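Local coordinates for protein putative phophotriesterase (Proteus mirabilis, PDB 3RHG) that binds two zinc ions in a phosphotriesterase-family amidohydrolase fold and probably hydrolyses ester bonds, at residues A[25-30]-A[106-111]; A[71-76]-A[296-301]. One frame throughout, in Å; residues are numbered along the deposited sequence.

Contact 1: A[25-30]-A[106-111]; sequences HLFNDL and RKLKQV. With ZN (zinc ion), chain B.
The ring of Phe27 lies against one flank of helix 105-115, with Lys107 over a face and Leu108 and Val111 at its rim. The face contact is a CH-pi interaction: Lys107 CB stands 3.7 Å from the centroid of the Phe27 ring, 14° off the normal, and so is almost centred. Farther out, the aliphatic part of the lysine runs on past the CD1-CE1 side of the ring, and the ammonium leaves the contact for a salt bridge with Asp104.

The edge contacts are purely apolar and lie in the ring plane. Leu108 CD2 meets Phe27 CD2 at 3.7 Å, while Val111 CG2 comes up to the far end of the ring, 3.6 Å from Phe27 CZ. With CG2 of Val111 anti to its carbonyl carbon (CG1 takes the place anti to the nitrogen, chi1 165°), this methyl is the one that reaches the ring. Lys107, Leu108 and Val111, within about one helical turn, thus bound the ring over one face and along part of its edge.

Leu26 adds a second apolar layer. Its CB packs 3.8 Å from Leu108 CD2, a methyl thereby shared by Leu26 and Phe27, and its CD2 lies more loosely, 4.2 Å from Val111 CG1. No hydrogen bond joins the two segments.

Just before these residues the chain turns to the metal centre: His25 NE2 binds a zinc ion at 2.0 Å, together with His23, Glu166 and Asp294, and Thr96 holds His25 ND1 by a hydrogen bond. The contact therefore packs the loop that follows strand 19-24 against helix 105-115; Leu26 also touches strand 89-94, Leu108 reaches strands 89-94 and 118-123, and helix 74-86 meets Phe27 through Val77 and Val111 through Ile74 and Leu81.

Contact 2: A[71-76]-A[296-301]; sequences KKPIED and FLKQMW
Asp76 and Trp301 make the tightest side-chain meeting here, Asp76 CB standing 3.4 Å from Trp301 CH2 at the six-membered end of the indole. The carboxylate plane is turned 47° from that of the ring. Beside it Lys72 CD lies 3.7 Å from Trp301 CZ2, and Pro73 CD touches the ring edge near its plane. A bend of Lys72 at chi2 (-60°) sets its CD between the indole and Lys298. There Lys72 CD is 3.8 Å from Lys298 CG.

No hydrogen bond crosses directly; three waters do the joining. One accepts from Lys298 NZ and donates to Lys71 O at 2.6 Å. A second accepts from Lys298 NZ and donates to Asp76 OD2 at 2.7 Å, bridging charges whose atoms stay apart. The third links Lys72 NZ, placed by a second bend at chi4, to Phe296 O, accepting from Lys72 NZ at 2.7 Å. Stretched out beyond CG, Lys298 brings its ammonium to the first two waters, and a salt bridge to Asp67 holds it there; Lys72 NZ also bonds to the carbonyl of Asp70.

Behind this shell, Pro73 is the N-cap of helix 74-86, and the 3-10 turn 298-300 sets Lys298 and Trp301 on the same side. At the start of that segment Phe296 lines the benzoic acid pocket, close to the metal ligands His25 and Asp294. Loops meeting at the C-terminal ends of the strands, beside a binuclear metal centre, are characteristic of the amidohydrolase (beta/alpha)8 barrel.

From the N terminus, strand 19-24 runs into segment 25-30, and the chain then passes through helices 55-58 and 66-69 to segment 71-76. After helix 74-86 and strand 89-94 it reaches helix 105-115, where contact 1 closes a loop of 75 residues. Contact 2 closes a longer one, of 219 residues. The two loops cross, because 71-76 lies inside the first and 296-301 beyond it. Asn28 joins them, its O meeting Lys72 NZ and its ND2 Phe296 O in probable hydrogen bonds. Contact 1 ties the loop after the first barrel strand, 19-24, to helix 105-115; contact 2 ties the loop after the last, 289-291, to the start of helix 74-86.

Contact 1: A[25-30]-A[106-111]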
loop_
_atom_site.group_PDB
_atom_site.type_symbol
_atom_site.label_atom_id
_atom_site.label_comp_id
_atom_site.label_asym_id
_atom_site.label_seq_id
_atom_site.Cartn_x
_atom_site.Cartn_y
_atom_site.Cartn_z
ATOM N N HIS A 25 11.850 -6.069 14.613
ATOM C CA HIS A 25 12.667 -5.223 15.477
ATOM C C HIS A 25 11.791 -4.576 16.511
ATOM O O HIS A 25 10.917 -3.799 16.166
ATOM C CB HIS A 25 13.468 -4.190 14.670
ATOM C CG HIS A 25 14.312 -4.836 13.618
ATOM N ND1 HIS A 25 15.587 -5.288 13.870
ATOM C CD2 HIS A 25 14.022 -5.208 12.346
ATOM C CE1 HIS A 25 16.073 -5.864 12.785
ATOM N NE2 HIS A 25 15.147 -5.822 11.841
ATOM N N LEU A 26 11.985 -4.953 17.771
ATOM C CA LEU A 26 11.265 -4.297 18.866
ATOM C C LEU A 26 11.921 -2.972 19.228
ATOM O O LEU A 26 11.232 -1.960 19.336
ATOM C CB LEU A 26 11.173 -5.191 20.108
ATOM C CG LEU A 26 10.080 -6.267 20.011
ATOM C CD1 LEU A 26 10.357 -7.197 18.820
ATOM C CD2 LEU A 26 9.943 -7.059 21.326
ATOM N N PHE A 27 13.240 -3.007 19.425
ATOM C CA PHE A 27 14.030 -1.827 19.778
ATOM C C PHE A 27 15.204 -1.706 18.819
ATOM O O PHE A 27 16.066 -2.597 18.728
ATOM C CB PHE A 27 14.503 -1.903 21.234
ATOM C CG PHE A 27 13.366 -2.037 22.215
ATOM C CD1 PHE A 27 12.601 -0.920 22.561
ATOM C CD2 PHE A 27 13.038 -3.270 22.776
ATOM C CE1 PHE A 27 11.533 -1.021 23.429
ATOM C CE2 PHE A 27 11.965 -3.382 23.652
ATOM C CZ PHE A 27 11.207 -2.260 23.980
ATOM N N ASN A 28 15.195 -0.616 18.059
ATOM C CA ASN A 28 16.259 -0.303 17.139
ATOM C C ASN A 28 16.311 1.208 17.004
ATOM O O ASN A 28 15.356 1.903 17.353
ATOM C CB ASN A 28 16.067 -1.009 15.780
ATOM C CG ASN A 28 14.848 -0.495 14.999
ATOM O OD1 ASN A 28 13.781 -0.239 15.565
ATOM N ND2 ASN A 28 15.012 -0.341 13.695
ATOM N N ASP A 29 17.430 1.722 16.521
ATOM C CA ASP A 29 17.625 3.163 16.485
ATOM C C ASP A 29 18.452 3.390 15.237
ATOM O O ASP A 29 19.572 2.881 15.140
ATOM C CB ASP A 29 18.389 3.611 17.744
ATOM C CG ASP A 29 18.530 5.134 17.848
ATOM O OD1 ASP A 29 18.214 5.846 16.873
ATOM O OD2 ASP A 29 18.973 5.620 18.908
ATOM N N LEU A 30 17.886 4.103 14.269
ATOM C CA LEU A 30 18.598 4.428 13.035
ATOM C C LEU A 30 18.933 5.915 12.982
ATOM O O LEU A 30 19.055 6.508 11.900
ATOM C CB LEU A 30 17.764 4.019 11.822
ATOM C CG LEU A 30 17.331 2.553 11.875
ATOM C CD1 LEU A 30 16.362 2.242 10.758
ATOM C CD2 LEU A 30 18.541 1.610 11.842
ATOM N N ARG A 106 18.223 -4.758 27.533
ATOM C CA ARG A 106 17.497 -4.555 28.792
ATOM C C ARG A 106 16.010 -4.304 28.561
ATOM O O ARG A 106 15.156 -4.870 29.269
ATOM C CB ARG A 106 18.132 -3.471 29.654
ATOM C CG ARG A 106 19.507 -3.844 30.197
ATOM C CD ARG A 106 20.232 -2.609 30.746
ATOM N NE ARG A 106 21.597 -2.904 31.183
ATOM C CZ ARG A 106 22.647 -2.989 30.367
ATOM N NH1 ARG A 106 22.497 -2.802 29.059
ATOM N NH2 ARG A 106 23.850 -3.261 30.855
ATOM N N LYS A 107 15.677 -3.505 27.554
ATOM C CA LYS A 107 14.266 -3.320 27.214
ATOM C C LYS A 107 13.595 -4.583 26.656
ATOM O O LYS A 107 12.402 -4.810 26.908
ATOM C CB LYS A 107 14.058 -2.108 26.300
ATOM C CG LYS A 107 14.271 -0.795 27.040
ATOM C CD LYS A 107 13.992 0.418 26.188
ATOM C CE LYS A 107 14.303 1.708 26.961
ATOM N NZ LYS A 107 15.749 1.853 27.374
ATOM N N LEU A 108 14.343 -5.402 25.906
ATOM C CA LEU A 108 13.797 -6.669 25.420
ATOM C C LEU A 108 13.368 -7.530 26.614
ATOM O O LEU A 108 12.276 -8.100 26.611
ATOM C CB LEU A 108 14.808 -7.413 24.541
ATOM C CG LEU A 108 15.076 -6.798 23.150
ATOM C CD1 LEU A 108 16.237 -7.517 22.477
ATOM C CD2 LEU A 108 13.842 -6.811 22.254
ATOM N N LYS A 109 14.221 -7.641 27.627
ATOM C CA LYS A 109 13.871 -8.384 28.845
ATOM C C LYS A 109 12.644 -7.789 29.541
ATOM O O LYS A 109 11.749 -8.520 30.000
ATOM C CB LYS A 109 15.052 -8.410 29.816
ATOM C CG LYS A 109 14.701 -8.900 31.215
ATOM C CD LYS A 109 15.964 -9.055 32.055
ATOM C CE LYS A 109 15.696 -9.806 33.358
ATOM N NZ LYS A 109 15.328 -8.886 34.457
ATOM N N GLN A 110 12.603 -6.462 29.643
ATOM C CA GLN A 110 11.476 -5.788 30.282
ATOM C C GLN A 110 10.166 -6.140 29.584
ATOM O O GLN A 110 9.140 -6.400 30.229
ATOM C CB GLN A 110 11.684 -4.270 30.286
ATOM C CG GLN A 110 12.726 -3.779 31.299
ATOM C CD GLN A 110 13.259 -2.389 30.968
ATOM O OE1 GLN A 110 12.510 -1.500 30.573
ATOM N NE2 GLN A 110 14.559 -2.207 31.125
ATOM N N VAL A 111 10.193 -6.131 28.258
ATOM C CA VAL A 111 8.991 -6.467 27.494
ATOM C C VAL A 111 8.549 -7.916 27.721
ATOM O O VAL A 111 7.355 -8.212 27.879
ATOM C CB VAL A 111 9.205 -6.206 25.982
ATOM C CG1 VAL A 111 8.108 -6.888 25.155
ATOM C CG2 VAL A 111 9.255 -4.709 25.735
HETATM ZN ZN ZN B . 15.281 -6.655 10.033
#

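Contact 2: A[71-76]-A[296-301]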
loop_
_atom_site.group_PDB
_atom_site.type_symbol
_atom_site.label_atom_id
_atom_site.label_comp_id
_atom_site.label_asym_id
_atom_site.label_seq_id
_atom_site.Cartn_x
_atom_site.Cartn_y
_atom_site.Cartn_z
ATOM N N LYS A 71 14.775 5.913 18.601
ATOM C CA LYS A 71 14.500 4.821 19.543
ATOM C C LYS A 71 12.994 4.605 19.775
ATOM O O LYS A 71 12.179 5.540 19.648
ATOM C CB LYS A 71 15.256 5.011 20.863
ATOM C CG LYS A 71 15.103 6.371 21.477
ATOM C CD LYS A 71 16.149 6.623 22.583
ATOM C CE LYS A 71 15.852 5.837 23.838
ATOM N NZ LYS A 71 16.609 6.401 25.021
ATOM N N LYS A 72 12.636 3.364 20.089
ATOM C CA LYS A 72 11.239 2.966 20.210
ATOM C C LYS A 72 10.848 2.928 21.690
ATOM O O LYS A 72 11.390 2.130 22.453
ATOM C CB LYS A 72 11.027 1.584 19.553
ATOM C CG LYS A 72 11.626 1.468 18.128
ATOM C CD LYS A 72 10.993 2.497 17.187
ATOM C CE LYS A 72 11.549 2.413 15.757
ATOM N NZ LYS A 72 13.024 2.609 15.722
ATOM N N PRO A 73 9.921 3.799 22.116
ATOM C CA PRO A 73 9.513 3.776 23.536
ATOM C C PRO A 73 8.858 2.453 23.928
ATOM O O PRO A 73 8.031 1.913 23.172
ATOM C CB PRO A 73 8.490 4.918 23.632
ATOM C CG PRO A 73 8.828 5.822 22.473
ATOM C CD PRO A 73 9.276 4.894 21.370
ATOM N N ILE A 74 9.212 1.933 25.102
ATOM C CA ILE A 74 8.651 0.662 25.547
ATOM C C ILE A 74 7.108 0.642 25.580
ATOM O O ILE A 74 6.505 -0.374 25.247
ATOM C CB ILE A 74 9.259 0.171 26.895
ATOM C CG1 ILE A 74 8.816 -1.276 27.165
ATOM C CG2 ILE A 74 8.838 1.106 28.032
ATOM C CD1 ILE A 74 9.625 -1.979 28.227
ATOM N N GLU A 75 6.469 1.747 25.976
ATOM C CA GLU A 75 5.004 1.833 26.014
ATOM C C GLU A 75 4.412 1.549 24.633
ATOM O O GLU A 75 3.392 0.861 24.491
ATOM C CB GLU A 75 4.548 3.227 26.475
ATOM C CG GLU A 75 5.487 3.936 27.456
ATOM C CD GLU A 75 6.492 4.861 26.763
ATOM O OE1 GLU A 75 7.704 4.575 26.837
ATOM O OE2 GLU A 75 6.074 5.873 26.148
ATOM N N ASP A 76 5.043 2.117 23.608
ATOM C CA ASP A 76 4.561 1.936 22.234
ATOM C C ASP A 76 4.752 0.496 21.773
ATOM O O ASP A 76 3.868 -0.102 21.144
ATOM C CB ASP A 76 5.297 2.871 21.279
ATOM C CG ASP A 76 4.911 4.330 21.471
ATOM O OD1 ASP A 76 3.725 4.611 21.740
ATOM O OD2 ASP A 76 5.796 5.195 21.347
ATOM N N PHE A 296 10.396 -2.082 11.683
ATOM C CA PHE A 296 11.673 -1.463 12.011
ATOM C C PHE A 296 11.607 0.053 11.967
ATOM O O PHE A 296 12.622 0.720 12.189
ATOM C CB PHE A 296 12.808 -1.994 11.114
ATOM C CG PHE A 296 12.887 -1.360 9.728
ATOM C CD1 PHE A 296 13.871 -0.410 9.451
ATOM C CD2 PHE A 296 12.021 -1.757 8.695
ATOM C CE1 PHE A 296 13.976 0.184 8.172
ATOM C CE2 PHE A 296 12.107 -1.186 7.406
ATOM C CZ PHE A 296 13.097 -0.231 7.140
ATOM N N LEU A 297 10.406 0.573 11.696
ATOM C CA LEU A 297 10.118 2.003 11.598
ATOM C C LEU A 297 8.835 2.278 12.348
ATOM O O LEU A 297 7.950 1.420 12.383
ATOM C CB LEU A 297 9.926 2.416 10.133
ATOM C CG LEU A 297 11.116 2.282 9.178
ATOM C CD1 LEU A 297 10.678 2.364 7.704
ATOM C CD2 LEU A 297 12.232 3.344 9.493
ATOM N N LYS A 298 8.707 3.464 12.939
ATOM C CA LYS A 298 7.500 3.752 13.694
ATOM C C LYS A 298 6.268 3.737 12.792
ATOM O O LYS A 298 5.163 3.456 13.255
ATOM C CB LYS A 298 7.614 5.088 14.459
ATOM C CG LYS A 298 8.670 5.083 15.566
ATOM C CD LYS A 298 8.511 6.294 16.464
ATOM C CE LYS A 298 9.621 6.361 17.489
ATOM N NZ LYS A 298 9.472 7.555 18.385
ATOM N N GLN A 299 6.446 4.068 11.511
ATOM C CA GLN A 299 5.309 4.125 10.601
ATOM C C GLN A 299 4.678 2.745 10.398
ATOM O O GLN A 299 3.536 2.641 9.933
ATOM C CB GLN A 299 5.715 4.691 9.242
ATOM C CG GLN A 299 6.462 3.700 8.388
ATOM C CD GLN A 299 7.019 4.373 7.148
ATOM O OE1 GLN A 299 8.081 4.994 7.192
ATOM N NE2 GLN A 299 6.294 4.264 6.037
ATOM N N MET A 300 5.405 1.685 10.750
ATOM C CA MET A 300 4.855 0.349 10.565
ATOM C C MET A 300 3.913 -0.091 11.686
ATOM O O MET A 300 3.168 -1.076 11.546
ATOM C CB MET A 300 5.969 -0.673 10.378
ATOM C CG MET A 300 6.830 -0.357 9.172
ATOM S SD MET A 300 8.215 -1.467 8.929
ATOM C CE MET A 300 7.373 -3.046 8.603
ATOM N N TRP A 301 3.941 0.623 12.808
ATOM C CA TRP A 301 3.046 0.288 13.908
ATOM C C TRP A 301 1.587 0.484 13.497
ATOM O O TRP A 301 1.262 1.464 12.809
ATOM C CB TRP A 301 3.341 1.214 15.086
ATOM C CG TRP A 301 4.644 0.953 15.757
ATOM C CD1 TRP A 301 5.390 -0.204 15.724
ATOM C CD2 TRP A 301 5.325 1.846 16.635
ATOM N NE1 TRP A 301 6.506 -0.062 16.519
ATOM C CE2 TRP A 301 6.495 1.192 17.079
ATOM C CE3 TRP A 301 5.076 3.156 17.060
ATOM C CZ2 TRP A 301 7.410 1.803 17.946
ATOM C CZ3 TRP A 301 5.970 3.751 17.928
ATOM C CH2 TRP A 301 7.124 3.077 18.364
HETATM O O HOH W 1 11.613 8.057 20.071
HETATM O O HOH W 2 13.428 3.143 13.076
HETATM O O HOH W 3 6.991 7.051 19.720
#